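Local structure of sawadee homeodomain homolog 1 (4IUP) at residues A5-W16 with E48-R59; H104-L112 with E122-C130. The protein binds histone H3 tails methylated at lysine 9 through its SAWADEE domain and acts with RNA polymerase IV in RNA-directed DNA methylation and transcriptional silencing. The protein carries 2 engineered substitutions. All coordinates share one frame; numbering follows the deposited sequence.

How the contacts relate
The two contacts lie on opposite sides of the centre of the SAWADEE domain, with centres 24 Å apart and nearest atoms about 7 Å from each other, so they do not touch. They come in series along the chain: contact 1 closes before contact 2 opens. One antiparallel sheet connects them, because strand 56-62, paired with strand 6-9 in contact 1, is the neighbour of strand 129-131, which begins within contact 2. This division agrees with the tandem tudor architecture of the domain: contact 1 ties the N-terminal strand into one part, while contact 2 joins the zinc-bearing loop to the hairpin 110-115/121-124 in the other.

Contact 1: residues A5-W16 with E48-R59; sequences AFEAKSARDYAW and EWVNVKTSVRER. With CVM (cymal-4), chain E.
Arg-57 lies flat on the indole of Trp-16, guanidinium and ring planes 9° apart, and its CZ stands 3.7 Å from the centroid of the Trp-16 six-membered ring, a cation-pi stack. The opposite indole face carries Lys-9 CB. Arg-57 starts with CG wedged between its backbone N and carbonyl carbon (chi1 66°), then runs extended across the ring. There NE and NH2 both grip Glu-7 OE2, at 2.9 Å from NE to OE2, in the guanidinium plane; NE meets the anti lone pair of that oxygen, while NH2 comes in nearly along its C-O axis. Ser-60 also bonds this oxygen, and Asp-91 takes Arg-57 NH2 in a second salt bridge. The strands involved, 6-9 and 56-58, pair antiparallel, Glu-7 and Arg-57 exchanging two backbone bonds. With an alanine in place of Arg-57, the Trp-16 face would probably lose its stacked cation, and the carboxylates of Glu-7 and Asp-91 their shared partner.

Arg-59 adds a firm local tie: its guanidinium lies over Ala-5 CB, and NH2, 3.1 Å from Phe-6 O, approaches tilted 20° from the carbonyl plane, NE from well above it on the same face. Phe-6 CE2 lies 4.0 Å from C11 of cymal-4. Ser-10 OG donates firmly to the syn lone pair of Glu-48 OE1 over 2.8 Å. The solvent side is looser: exposed Arg-12 makes a long ion pair, NH1 3.6 Å from Glu-48 OE2, and water 1 bridges Ala-5 N and Glu-58 OE1. Glu-7 is likely to be held ionised by Arg-57 and, weakly, Arg-132, although Arg-57 also faces Asp-91.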
loop_
_atom_site.group_PDB
_atom_site.type_symbol
_atom_site.label_atom_id
_atom_site.label_comp_id
_atom_site.label_asym_id
_atom_site.label_seq_id
_atom_site.Cartn_x
_atom_site.Cartn_y
_atom_site.Cartn_z
ATOM N N ALA A 5 9.835 -2.784 9.574
ATOM C CA ALA A 5 10.154 -2.810 8.142
ATOM C C ALA A 5 9.332 -1.758 7.408
ATOM O O ALA A 5 8.269 -1.350 7.886
ATOM C CB ALA A 5 9.900 -4.200 7.548
ATOM N N PHE A 6 9.821 -1.332 6.246
ATOM C CA PHE A 6 9.332 -0.120 5.607
ATOM C C PHE A 6 9.005 -0.278 4.129
ATOM O O PHE A 6 9.537 -1.155 3.450
ATOM C CB PHE A 6 10.355 1.012 5.808
ATOM C CG PHE A 6 10.628 1.307 7.252
ATOM C CD1 PHE A 6 9.786 2.148 7.969
ATOM C CD2 PHE A 6 11.693 0.699 7.910
ATOM C CE1 PHE A 6 10.018 2.407 9.332
ATOM C CE2 PHE A 6 11.932 0.947 9.272
ATOM C CZ PHE A 6 11.091 1.801 9.977
ATOM N N GLU A 7 8.103 0.580 3.658
ATOM C CA GLU A 7 7.834 0.749 2.237
ATOM C C GLU A 7 7.979 2.226 1.911
ATOM O O GLU A 7 7.802 3.090 2.791
ATOM C CB GLU A 7 6.445 0.211 1.842
ATOM C CG GLU A 7 5.237 0.802 2.626
ATOM C CD GLU A 7 3.955 -0.025 2.469
ATOM O OE1 GLU A 7 4.053 -1.249 2.249
ATOM O OE2 GLU A 7 2.840 0.541 2.588
ATOM N N ALA A 8 8.333 2.517 0.662
ATOM C CA ALA A 8 8.557 3.891 0.232
ATOM C C ALA A 8 7.797 4.204 -1.046
ATOM O O ALA A 8 7.680 3.353 -1.937
ATOM C CB ALA A 8 10.057 4.156 0.046
ATOM N N LYS A 9 7.328 5.422 -1.171
ATOM C CA LYS A 9 6.557 5.802 -2.318
ATOM C C LYS A 9 7.404 6.510 -3.356
ATOM O O LYS A 9 7.966 7.541 -3.107
ATOM C CB LYS A 9 5.429 6.684 -1.893
ATOM C CG LYS A 9 4.547 7.150 -2.962
ATOM C CD LYS A 9 3.487 7.847 -2.231
ATOM C CE LYS A 9 3.038 8.953 -2.902
ATOM N NZ LYS A 9 2.151 8.353 -3.869
ATOM N N SER A 10 7.461 5.932 -4.518
ATOM C CA SER A 10 8.306 6.451 -5.578
ATOM C C SER A 10 7.692 7.730 -6.154
ATOM O O SER A 10 6.501 7.777 -6.446
ATOM C CB SER A 10 8.482 5.390 -6.662
ATOM O OG SER A 10 9.170 5.924 -7.777
ATOM N N ALA A 11 8.508 8.771 -6.297
ATOM C CA ALA A 11 8.052 10.011 -6.924
ATOM C C ALA A 11 7.959 9.861 -8.447
ATOM O O ALA A 11 7.502 10.779 -9.139
ATOM C CB ALA A 11 8.962 11.170 -6.547
ATOM N N ARG A 12 8.386 8.705 -8.954
ATOM C CA ARG A 12 8.327 8.397 -10.387
ATOM C C ARG A 12 6.908 8.006 -10.808
ATOM O O ARG A 12 6.395 8.511 -11.805
ATOM C CB ARG A 12 9.282 7.250 -10.759
ATOM C CG ARG A 12 10.703 7.325 -10.186
ATOM C CD ARG A 12 11.680 8.082 -11.083
ATOM N NE ARG A 12 12.161 7.376 -12.287
ATOM C CZ ARG A 12 12.170 6.056 -12.500
ATOM N NH1 ARG A 12 11.720 5.196 -11.593
ATOM N NH2 ARG A 12 12.644 5.590 -13.649
ATOM N N ASP A 13 6.282 7.110 -10.046
ATOM C CA ASP A 13 4.974 6.554 -10.425
ATOM C C ASP A 13 3.924 6.587 -9.308
ATOM O O ASP A 13 2.808 6.084 -9.490
ATOM C CB ASP A 13 5.137 5.123 -10.965
ATOM C CG ASP A 13 5.801 4.182 -9.962
ATOM O OD1 ASP A 13 5.924 4.544 -8.772
ATOM O OD2 ASP A 13 6.218 3.080 -10.371
ATOM N N TYR A 14 4.295 7.168 -8.164
ATOM C CA TYR A 14 3.418 7.320 -6.990
ATOM C C TYR A 14 2.985 5.998 -6.338
ATOM O O TYR A 14 2.068 5.975 -5.517
ATOM C CB TYR A 14 2.216 8.234 -7.310
ATOM C CG TYR A 14 2.634 9.510 -8.009
ATOM C CD1 TYR A 14 3.367 10.488 -7.334
ATOM C CD2 TYR A 14 2.332 9.722 -9.353
ATOM C CE1 TYR A 14 3.774 11.658 -7.976
ATOM C CE2 TYR A 14 2.727 10.889 -10.006
ATOM C CZ TYR A 14 3.446 11.851 -9.309
ATOM O OH TYR A 14 3.844 13.000 -9.948
ATOM N N ALA A 15 3.673 4.912 -6.687
ATOM C CA ALA A 15 3.395 3.596 -6.116
ATOM C C ALA A 15 4.366 3.280 -4.981
ATOM O O ALA A 15 5.440 3.893 -4.890
ATOM C CB ALA A 15 3.455 2.525 -7.196
ATOM N N TRP A 16 3.980 2.337 -4.116
ATOM C CA TRP A 16 4.790 1.951 -2.948
ATOM C C TRP A 16 5.644 0.712 -3.205
ATOM O O TRP A 16 5.187 -0.246 -3.843
ATOM C CB TRP A 16 3.905 1.722 -1.718
ATOM C CG TRP A 16 3.230 2.971 -1.235
ATOM C CD1 TRP A 16 2.035 3.479 -1.670
ATOM C CD2 TRP A 16 3.716 3.881 -0.240
ATOM N NE1 TRP A 16 1.744 4.640 -1.001
ATOM C CE2 TRP A 16 2.758 4.911 -0.117
ATOM C CE3 TRP A 16 4.868 3.923 0.565
ATOM C CZ2 TRP A 16 2.918 5.979 0.773
ATOM C CZ3 TRP A 16 5.023 4.982 1.455
ATOM C CH2 TRP A 16 4.049 5.997 1.549
ATOM N N GLU A 48 16.485 5.293 -5.009
ATOM C CA GLU A 48 15.758 6.544 -5.212
ATOM C C GLU A 48 15.797 7.420 -3.969
ATOM O O GLU A 48 15.885 6.914 -2.854
ATOM C CB GLU A 48 14.288 6.266 -5.547
ATOM C CG GLU A 48 14.033 5.744 -6.937
ATOM C CD GLU A 48 12.553 5.539 -7.230
ATOM O OE1 GLU A 48 11.712 6.278 -6.673
ATOM O OE2 GLU A 48 12.235 4.641 -8.040
ATOM N N TRP A 49 15.712 8.732 -4.176
ATOM C CA TRP A 49 15.458 9.680 -3.098
ATOM C C TRP A 49 13.958 9.769 -2.870
ATOM O O TRP A 49 13.187 9.902 -3.826
ATOM C CB TRP A 49 15.991 11.063 -3.459
ATOM C CG TRP A 49 17.486 11.169 -3.511
ATOM C CD1 TRP A 49 18.265 11.210 -4.628
ATOM C CD2 TRP A 49 18.378 11.277 -2.391
ATOM N NE1 TRP A 49 19.594 11.329 -4.275
ATOM C CE2 TRP A 49 19.687 11.371 -2.907
ATOM C CE3 TRP A 49 18.194 11.295 -1.000
ATOM C CZ2 TRP A 49 20.813 11.485 -2.080
ATOM C CZ3 TRP A 49 19.312 11.408 -0.180
ATOM C CH2 TRP A 49 20.603 11.507 -0.724
ATOM N N VAL A 50 13.548 9.691 -1.606
ATOM C CA VAL A 50 12.141 9.813 -1.234
ATOM C C VAL A 50 11.972 10.719 -0.021
ATOM O O VAL A 50 12.781 10.682 0.911
ATOM C CB VAL A 50 11.478 8.430 -0.920
ATOM C CG1 VAL A 50 11.404 7.557 -2.173
ATOM C CG2 VAL A 50 12.212 7.701 0.205
ATOM N N ASN A 51 10.911 11.520 -0.036
ATOM C CA ASN A 51 10.572 12.395 1.079
ATOM C C ASN A 51 10.229 11.571 2.325
ATOM O O ASN A 51 9.394 10.666 2.259
ATOM C CB ASN A 51 9.400 13.296 0.676
ATOM C CG ASN A 51 9.023 14.293 1.751
ATOM O OD1 ASN A 51 8.421 13.934 2.762
ATOM N ND2 ASN A 51 9.345 15.564 1.521
ATOM N N VAL A 52 10.880 11.878 3.449
ATOM C CA VAL A 52 10.690 11.109 4.688
ATOM C C VAL A 52 9.256 11.235 5.214
ATOM O O VAL A 52 8.619 10.231 5.533
ATOM C CB VAL A 52 11.710 11.510 5.796
ATOM C CG1 VAL A 52 11.421 10.783 7.112
ATOM C CG2 VAL A 52 13.119 11.207 5.344
ATOM N N LYS A 53 8.751 12.464 5.277
ATOM C CA LYS A 53 7.418 12.732 5.832
ATOM C C LYS A 53 6.267 12.087 5.055
ATOM O O LYS A 53 5.378 11.489 5.653
ATOM C CB LYS A 53 7.183 14.242 5.976
ATOM C CG LYS A 53 5.842 14.592 6.616
ATOM C CD LYS A 53 5.628 16.105 6.750
ATOM C CE LYS A 53 5.458 16.802 5.402
ATOM N NZ LYS A 53 4.102 16.601 4.811
ATOM N N THR A 54 6.292 12.196 3.730
ATOM C CA THR A 54 5.156 11.772 2.907
ATOM C C THR A 54 5.310 10.376 2.306
ATOM O O THR A 54 4.315 9.727 1.965
ATOM C CB THR A 54 4.910 12.744 1.729
ATOM O OG1 THR A 54 6.042 12.726 0.854
ATOM C CG2 THR A 54 4.672 14.167 2.221
ATOM N N SER A 55 6.549 9.918 2.162
ATOM C CA SER A 55 6.821 8.806 1.255
ATOM C C SER A 55 7.629 7.644 1.845
ATOM O O SER A 55 8.153 6.817 1.100
ATOM C CB SER A 55 7.469 9.339 -0.028
ATOM O OG SER A 55 6.625 10.302 -0.650
ATOM N N VAL A 56 7.733 7.594 3.173
ATOM C CA VAL A 56 8.285 6.433 3.887
ATOM C C VAL A 56 7.348 6.104 5.045
ATOM O O VAL A 56 6.994 6.987 5.828
ATOM C CB VAL A 56 9.708 6.687 4.460
ATOM C CG1 VAL A 56 10.236 5.445 5.187
ATOM C CG2 VAL A 56 10.685 7.092 3.364
ATOM N N ARG A 57 6.944 4.842 5.153
ATOM C CA ARG A 57 6.079 4.415 6.251
ATOM C C ARG A 57 6.323 2.955 6.586
ATOM O O ARG A 57 6.953 2.229 5.813
ATOM C CB ARG A 57 4.593 4.640 5.919
ATOM C CG ARG A 57 4.070 3.768 4.775
ATOM C CD ARG A 57 2.671 4.182 4.332
ATOM N NE ARG A 57 2.159 3.261 3.317
ATOM C CZ ARG A 57 1.106 3.492 2.541
ATOM N NH1 ARG A 57 0.418 4.626 2.653
ATOM N NH2 ARG A 57 0.737 2.579 1.648
ATOM N N GLU A 58 5.813 2.529 7.736
ATOM C CA GLU A 58 5.867 1.122 8.111
ATOM C C GLU A 58 5.126 0.305 7.055
ATOM O O GLU A 58 4.092 0.734 6.540
ATOM C CB GLU A 58 5.253 0.911 9.496
ATOM C CG GLU A 58 5.487 -0.474 10.088
ATOM C CD GLU A 58 4.975 -0.602 11.517
ATOM O OE1 GLU A 58 4.949 -1.745 12.029
ATOM O OE2 GLU A 58 4.596 0.429 12.125
ATOM N N ARG A 59 5.672 -0.868 6.751
ATOM C CA ARG A 59 5.192 -1.714 5.664
ATOM C C ARG A 59 3.760 -2.160 5.913
ATOM O O ARG A 59 3.386 -2.460 7.049
ATOM C CB ARG A 59 6.109 -2.926 5.526
ATOM C CG ARG A 59 5.901 -3.768 4.267
ATOM C CD ARG A 59 7.030 -4.780 4.108
ATOM N NE ARG A 59 8.316 -4.132 3.841
ATOM C CZ ARG A 59 9.499 -4.745 3.895
ATOM N NH1 ARG A 59 9.573 -6.037 4.209
ATOM N NH2 ARG A 59 10.611 -4.067 3.633
HETATM C C1 CVM E . 10.206 7.178 9.624
HETATM C C2 CVM E . 11.174 6.889 8.482
HETATM C C3 CVM E . 12.270 5.929 8.933
HETATM C C4 CVM E . 13.649 6.465 8.537
HETATM C C6 CVM E . 14.802 5.477 8.800
HETATM C C7 CVM E . 15.793 6.091 9.804
HETATM C C8 CVM E . 16.778 5.055 10.387
HETATM C C9 CVM E . 16.838 3.754 9.570
HETATM C C10 CVM E . 15.454 3.099 9.406
HETATM C C11 CVM E . 14.305 4.116 9.317
HETATM O O12 CVM E . 9.049 6.345 9.455
HETATM C C13 CVM E . 7.823 7.089 9.214
HETATM O O14 CVM E . 7.941 8.545 9.292
HETATM C C15 CVM E . 6.707 9.225 8.905
HETATM C C16 CVM E . 5.484 8.764 9.725
HETATM C C17 CVM E . 5.404 7.242 9.963
HETATM C C18 CVM E . 6.778 6.604 10.229
HETATM C C19 CVM E . 6.861 10.751 9.055
HETATM O O20 CVM E . 7.815 11.057 10.078
HETATM O O21 CVM E . 4.538 6.976 11.075
HETATM O O22 CVM E . 6.673 5.178 10.158
HETATM O O23 CVM E . 4.295 9.152 9.025
HETATM O O HOH W 1 7.090 -3.326 10.391
HETATM O O HOH W 2 7.520 10.183 -3.192
HETATM O O HOH W 3 11.357 8.849 -5.703
#

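Contact 2: residues H104-L112 with E122-C130; sequences HARCNCVFL and ESLGLERIC. With ZN (zinc ion), chain D.
Phe-111 presents one face of its ring to Ile-129, whose CD1 sits 3.9 Å from the ring centroid and 21° off the normal, a CH-pi contact displaced toward the rim. At the ring edge, in its plane, lies Leu-124 O, 3.5 Å from Phe-111 CD2. Leu-126 reaches the outer part of the ring obliquely, its CD1 3.9 Å from CE2 of Phe-111. Phe-111 and Leu-124 carry their side chains on the same side of the sheet; with CG anti to the carbonyl carbon (chi1 -56°), the Phe-111 ring lies where Ile-129 CD1 and Leu-126 CD1 meet it.

Phe-111 and Leu-124 form a hydrogen-bonded pair of the antiparallel hairpin 110-115/121-124: Phe-111 N donates to Leu-124 O and Leu-124 N to Phe-111 O, the latter bond 2.8 Å from N to O with an angle of 173° at the hydrogen. On the other side of the hairpin, Val-110 CG1 and Leu-112 CD1 pack against Ser-123.

Just before strand 110-115 the chain binds zinc through Cys-107 SG, 2.4 Å from the ion, and Cys-109 SG; Cys-68 and His-102 complete the site. Leu-126 bridges the ring and the metal loop, since its other methyl, CD2, rests 3.6 Å from Cys-107 CB. Water 4 accepts from Leu-126 N and lies 2.7 Å from Cys-109 O, linking the two segments. Arg-106 NH2 lies alongside Glu-127 CG, and its pairing with Glu-127 OE1 is long, the oxygen well out of the guanidinium plane with no N-H aimed at it.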
loop_
_atom_site.group_PDB
_atom_site.type_symbol
_atom_site.label_atom_id
_atom_site.label_comp_id
_atom_site.label_asym_id
_atom_site.label_seq_id
_atom_site.Cartn_x
_atom_site.Cartn_y
_atom_site.Cartn_z
ATOM N N HIS A 104 -11.868 -20.151 6.850
ATOM C CA HIS A 104 -10.490 -19.718 7.112
ATOM C C HIS A 104 -9.550 -19.845 5.904
ATOM O O HIS A 104 -8.463 -19.252 5.892
ATOM C CB HIS A 104 -9.930 -20.595 8.232
ATOM C CG HIS A 104 -9.976 -22.057 7.905
ATOM N ND1 HIS A 104 -11.076 -22.845 8.168
ATOM C CD2 HIS A 104 -9.083 -22.857 7.273
ATOM C CE1 HIS A 104 -10.848 -24.073 7.739
ATOM N NE2 HIS A 104 -9.645 -24.106 7.191
ATOM N N ALA A 105 -9.950 -20.634 4.909
ATOM C CA ALA A 105 -9.056 -21.001 3.807
ATOM C C ALA A 105 -8.879 -19.900 2.765
ATOM O O ALA A 105 -7.790 -19.730 2.210
ATOM C CB ALA A 105 -9.534 -22.284 3.136
ATOM N N ARG A 106 -9.956 -19.167 2.499
ATOM C CA ARG A 106 -9.997 -18.218 1.390
ATOM C C ARG A 106 -11.137 -17.240 1.605
ATOM O O ARG A 106 -12.270 -17.646 1.847
ATOM C CB ARG A 106 -10.224 -18.967 0.072
ATOM C CG ARG A 106 -10.295 -18.087 -1.176
ATOM C CD ARG A 106 -8.929 -17.975 -1.779
ATOM N NE ARG A 106 -8.853 -17.180 -3.003
ATOM C CZ ARG A 106 -7.707 -16.686 -3.463
ATOM N NH1 ARG A 106 -6.589 -16.910 -2.783
ATOM N NH2 ARG A 106 -7.667 -15.966 -4.581
ATOM N N CYS A 107 -10.838 -15.952 1.514
ATOM C CA CYS A 107 -11.882 -14.940 1.595
ATOM C C CYS A 107 -12.455 -14.676 0.203
ATOM O O CYS A 107 -11.699 -14.492 -0.752
ATOM C CB CYS A 107 -11.329 -13.659 2.216
ATOM S SG CYS A 107 -12.428 -12.237 2.119
ATOM N N ASN A 108 -13.787 -14.688 0.097
ATOM C CA ASN A 108 -14.486 -14.347 -1.148
ATOM C C ASN A 108 -15.324 -13.067 -1.036
ATOM O O ASN A 108 -16.219 -12.820 -1.854
ATOM C CB ASN A 108 -15.329 -15.531 -1.673
ATOM C CG ASN A 108 -16.439 -15.955 -0.714
ATOM O OD1 ASN A 108 -16.605 -15.389 0.369
ATOM N ND2 ASN A 108 -17.213 -16.963 -1.120
ATOM N N CYS A 109 -15.035 -12.255 -0.018
ATOM C CA CYS A 109 -15.635 -10.929 0.092
ATOM C C CYS A 109 -15.105 -10.041 -1.037
ATOM O O CYS A 109 -13.975 -10.245 -1.525
ATOM C CB CYS A 109 -15.348 -10.303 1.462
ATOM S SG CYS A 109 -16.010 -11.248 2.861
ATOM N N VAL A 110 -15.928 -9.090 -1.474
ATOM C CA VAL A 110 -15.546 -8.171 -2.550
ATOM C C VAL A 110 -15.437 -6.743 -2.005
ATOM O O VAL A 110 -16.401 -6.193 -1.473
ATOM C CB VAL A 110 -16.540 -8.217 -3.744
ATOM C CG1 VAL A 110 -16.088 -7.281 -4.868
ATOM C CG2 VAL A 110 -16.688 -9.639 -4.278
ATOM N N PHE A 111 -14.253 -6.158 -2.152
ATOM C CA PHE A 111 -13.963 -4.837 -1.617
ATOM C C PHE A 111 -13.876 -3.861 -2.778
ATOM O O PHE A 111 -12.981 -3.974 -3.619
ATOM C CB PHE A 111 -12.645 -4.851 -0.829
ATOM C CG PHE A 111 -12.607 -5.881 0.281
ATOM C CD1 PHE A 111 -12.974 -5.537 1.582
ATOM C CD2 PHE A 111 -12.204 -7.191 0.019
ATOM C CE1 PHE A 111 -12.949 -6.485 2.611
ATOM C CE2 PHE A 111 -12.180 -8.152 1.036
ATOM C CZ PHE A 111 -12.548 -7.795 2.339
ATOM N N LEU A 112 -14.821 -2.929 -2.845
ATOM C CA LEU A 112 -14.740 -1.863 -3.839
ATOM C C LEU A 112 -13.804 -0.793 -3.287
ATOM O O LEU A 112 -14.055 -0.229 -2.215
ATOM C CB LEU A 112 -16.125 -1.283 -4.154
ATOM C CG LEU A 112 -16.172 -0.107 -5.142
ATOM C CD1 LEU A 112 -15.966 -0.586 -6.567
ATOM C CD2 LEU A 112 -17.488 0.655 -5.012
ATOM N N GLU A 122 -12.203 0.104 -8.354
ATOM C CA GLU A 122 -11.983 -1.280 -8.760
ATOM C C GLU A 122 -12.497 -2.206 -7.664
ATOM O O GLU A 122 -12.346 -1.909 -6.479
ATOM C CB GLU A 122 -10.488 -1.537 -9.007
ATOM C CG GLU A 122 -10.158 -2.944 -9.498
ATOM C CD GLU A 122 -8.714 -3.120 -9.959
ATOM O OE1 GLU A 122 -7.883 -2.198 -9.777
ATOM O OE2 GLU A 122 -8.406 -4.205 -10.501
ATOM N N SER A 123 -13.122 -3.310 -8.067
ATOM C CA SER A 123 -13.520 -4.350 -7.135
ATOM C C SER A 123 -12.368 -5.336 -6.938
ATOM O O SER A 123 -11.910 -5.958 -7.892
ATOM C CB SER A 123 -14.770 -5.069 -7.644
ATOM O OG SER A 123 -15.879 -4.187 -7.637
ATOM N N LEU A 124 -11.904 -5.464 -5.696
ATOM C CA LEU A 124 -10.757 -6.309 -5.370
ATOM C C LEU A 124 -11.103 -7.364 -4.328
ATOM O O LEU A 124 -11.969 -7.155 -3.471
ATOM C CB LEU A 124 -9.578 -5.459 -4.868
ATOM C CG LEU A 124 -8.943 -4.464 -5.855
ATOM C CD1 LEU A 124 -7.875 -3.639 -5.164
ATOM C CD2 LEU A 124 -8.354 -5.187 -7.049
ATOM N N GLY A 125 -10.421 -8.499 -4.410
ATOM C CA GLY A 125 -10.506 -9.508 -3.366
ATOM C C GLY A 125 -9.466 -9.236 -2.291
ATOM O O GLY A 125 -8.552 -8.403 -2.470
ATOM N N LEU A 126 -9.598 -9.946 -1.176
ATOM C CA LEU A 126 -8.668 -9.800 -0.060
ATOM C C LEU A 126 -7.221 -10.067 -0.496
ATOM O O LEU A 126 -6.279 -9.493 0.055
ATOM C CB LEU A 126 -9.052 -10.735 1.098
ATOM C CG LEU A 126 -8.397 -10.409 2.449
ATOM C CD1 LEU A 126 -8.878 -9.055 2.961
ATOM C CD2 LEU A 126 -8.673 -11.514 3.467
ATOM N N GLU A 127 -7.058 -10.923 -1.498
ATOM C CA GLU A 127 -5.729 -11.344 -1.954
ATOM C C GLU A 127 -4.956 -10.251 -2.709
ATOM O O GLU A 127 -3.793 -10.445 -3.060
ATOM C CB GLU A 127 -5.832 -12.631 -2.792
ATOM C CG GLU A 127 -6.309 -12.453 -4.248
ATOM C CD GLU A 127 -7.798 -12.150 -4.405
ATOM O OE1 GLU A 127 -8.581 -12.330 -3.442
ATOM O OE2 GLU A 127 -8.188 -11.735 -5.522
ATOM N N ARG A 128 -5.605 -9.116 -2.965
ATOM C CA ARG A 128 -4.962 -7.990 -3.646
ATOM C C ARG A 128 -4.901 -6.720 -2.799
ATOM O O ARG A 128 -4.581 -5.648 -3.301
ATOM C CB ARG A 128 -5.645 -7.703 -4.991
ATOM C CG ARG A 128 -5.481 -8.842 -5.986
ATOM C CD ARG A 128 -5.629 -8.428 -7.445
ATOM N NE ARG A 128 -5.320 -9.583 -8.286
ATOM C CZ ARG A 128 -4.898 -9.541 -9.549
ATOM N NH1 ARG A 128 -4.732 -8.382 -10.185
ATOM N NH2 ARG A 128 -4.648 -10.682 -10.180
ATOM N N ILE A 129 -5.211 -6.836 -1.514
ATOM C CA ILE A 129 -5.187 -5.673 -0.636
ATOM C C ILE A 129 -4.414 -5.953 0.658
ATOM O O ILE A 129 -4.435 -7.073 1.175
ATOM C CB ILE A 129 -6.617 -5.117 -0.354
ATOM C CG1 ILE A 129 -7.489 -6.139 0.386
ATOM C CG2 ILE A 129 -7.310 -4.662 -1.660
ATOM C CD1 ILE A 129 -8.885 -5.604 0.739
ATOM N N CYS A 130 -3.721 -4.936 1.159
ATOM C CA CYS A 130 -2.975 -5.037 2.417
ATOM C C CYS A 130 -3.381 -3.914 3.355
ATOM O O CYS A 130 -3.659 -2.806 2.908
ATOM C CB CYS A 130 -1.471 -4.953 2.165
ATOM S SG CYS A 130 -0.721 -6.494 1.584
HETATM ZN ZN ZN D . -14.146 -12.335 3.749
HETATM O O HOH W 4 -11.780 -11.700 -1.077
HETATM O O HOH W 5 -9.111 -14.008 -1.109
HETATM O O HOH W 6 -11.262 -13.191 -3.501
#